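Local atomic coordinates of recombination protein RecR (Deinococcus radiodurans, PDB entry 1VDD), a protein that binds DNA and zinc and probably takes part in RecBC-independent recombinational DNA repair, perhaps acting together with RecF and RecO. Residues H55-P58 / I59-N62. Residues are numbered along the deposited sequence; the frame is centred on the assembly and turned at random.
With ZN (zinc ion), chain E.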
loop_
_atom_site.group_PDB
_atom_site.type_symbol
_atom_site.label_atom_id
_atom_site.label_comp_id
_atom_site.label_asym_id
_atom_site.label_seq_id
_atom_site.Cartn_x
_atom_site.Cartn_y
_atom_site.Cartn_z
ATOM N N HIS A 55 3.363 35.554 -6.610
ATOM C CA HIS A 55 2.034 36.121 -6.600
ATOM C C HIS A 55 1.252 35.558 -7.773
ATOM O O HIS A 55 1.808 34.931 -8.676
ATOM C CB HIS A 55 2.102 37.652 -6.689
ATOM C CG HIS A 55 2.820 38.156 -7.898
ATOM N ND1 HIS A 55 2.290 38.073 -9.165
ATOM C CD2 HIS A 55 4.037 38.736 -8.036
ATOM C CE1 HIS A 55 3.146 38.578 -10.032
ATOM N NE2 HIS A 55 4.215 38.987 -9.373
ATOM N N VAL A 56 -0.049 35.788 -7.747
ATOM C CA VAL A 56 -0.922 35.306 -8.798
ATOM C C VAL A 56 -0.928 36.275 -9.977
ATOM O O VAL A 56 -0.886 37.482 -9.784
ATOM C CB VAL A 56 -2.359 35.115 -8.238
ATOM C CG1 VAL A 56 -3.038 36.449 -8.037
ATOM C CG2 VAL A 56 -3.144 34.233 -9.147
ATOM N N CYS A 57 -0.960 35.745 -11.196
ATOM C CA CYS A 57 -0.989 36.581 -12.405
ATOM C C CYS A 57 -2.314 37.337 -12.449
ATOM O O CYS A 57 -3.367 36.781 -12.144
ATOM C CB CYS A 57 -0.837 35.713 -13.671
ATOM S SG CYS A 57 -1.044 36.571 -15.273
ATOM N N PRO A 58 -2.279 38.617 -12.827
ATOM C CA PRO A 58 -3.501 39.422 -12.894
ATOM C C PRO A 58 -4.467 39.012 -14.015
ATOM O O PRO A 58 -5.684 39.100 -13.848
ATOM C CB PRO A 58 -2.959 40.829 -13.084
ATOM C CG PRO A 58 -1.750 40.589 -13.950
ATOM C CD PRO A 58 -1.109 39.395 -13.274
ATOM N N ILE A 59 -3.918 38.574 -15.148
ATOM C CA ILE A 59 -4.719 38.157 -16.307
ATOM C C ILE A 59 -5.332 36.794 -16.015
ATOM O O ILE A 59 -6.520 36.682 -15.692
ATOM C CB ILE A 59 -3.843 38.032 -17.573
ATOM C CG1 ILE A 59 -3.037 39.322 -17.791
ATOM C CG2 ILE A 59 -4.720 37.689 -18.769
ATOM C CD1 ILE A 59 -3.857 40.609 -17.732
ATOM N N CYS A 60 -4.519 35.758 -16.186
ATOM C CA CYS A 60 -4.928 34.403 -15.860
ATOM C C CYS A 60 -4.366 34.424 -14.456
ATOM O O CYS A 60 -3.616 35.339 -14.131
ATOM C CB CYS A 60 -4.166 33.387 -16.702
ATOM S SG CYS A 60 -2.365 33.524 -16.561
ATOM N N PHE A 61 -4.691 33.464 -13.610
ATOM C CA PHE A 61 -4.123 33.529 -12.276
ATOM C C PHE A 61 -3.095 32.439 -12.012
ATOM O O PHE A 61 -3.062 31.811 -10.950
ATOM C CB PHE A 61 -5.256 33.543 -11.254
ATOM C CG PHE A 61 -6.046 34.819 -11.289
ATOM C CD1 PHE A 61 -6.801 35.151 -12.417
ATOM C CD2 PHE A 61 -5.953 35.742 -10.254
ATOM C CE1 PHE A 61 -7.438 36.382 -12.515
ATOM C CE2 PHE A 61 -6.589 36.982 -10.339
ATOM C CZ PHE A 61 -7.331 37.304 -11.474
ATOM N N ASN A 62 -2.250 32.231 -13.016
ATOM C CA ASN A 62 -1.174 31.255 -12.949
ATOM C C ASN A 62 -0.063 31.894 -12.117
ATOM O O ASN A 62 0.150 33.100 -12.191
ATOM C CB ASN A 62 -0.681 30.941 -14.361
ATOM C CG ASN A 62 0.288 29.791 -14.391
ATOM O OD1 ASN A 62 0.055 28.754 -13.768
ATOM N ND2 ASN A 62 1.380 29.957 -15.125
HETATM ZN ZN ZN E . -0.965 34.758 -16.981
#
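Two different first torsions turn the thiolates of Cys-57 and Cys-60 onto one zinc ion: SG of Cys-57 stands opposite its own backbone N (chi1 173°), whereas SG of Cys-60 lies between backbone N and carbonyl carbon (chi1 56°). The sulfurs, Cys-57 SG and Cys-60 SG, thereby come within 3.6 Å of each other as neighbouring ligands. The modelled bonds are uneven, with the zinc ion 2.5 Å from Cys-57 SG and 1.9 Å from Cys-60 SG, a difference that may reflect coordinate error. Cys-69 and Cys-72 supply the other two ligands.

Behind the metal, the turn is closed by one backbone hydrogen bond, Cys-57 N to Asn-62 O at 3.0 Å, which joins the first zinc-binding cysteine to the residue just before strand 63-64. On the side of the turn away from the zinc lies the ring of Phe-61. The carbonyl oxygen of Cys-57 hangs over one face of this ring, displaced toward the rim, and also receives a CA-H...O contact from Phe-61 CA at 3.3 Å. Farther out, Pro-58 O approaches Phe-61 CZ at 3.4 Å. Val-56 instead comes to the ring's edge with CG2, while its CG1 lies 3.7 Å from Phe-61 CD2. The ring also stacks on His-123 and touches Pro-126, tying the finger to a loop outside it. Replacing Phe-61 by alanine is likely to uncover the Cys-57 carbonyl, remove the ring contact of Val-56 and leave His-123 without its stacking partner.

With strands 55-56 and 63-64 pairing antiparallel on either side of the turn, this metal-binding CxxC hairpin resembles a zinc knuckle and supplies two of the four cysteine ligands of RecR's Cys4 zinc finger.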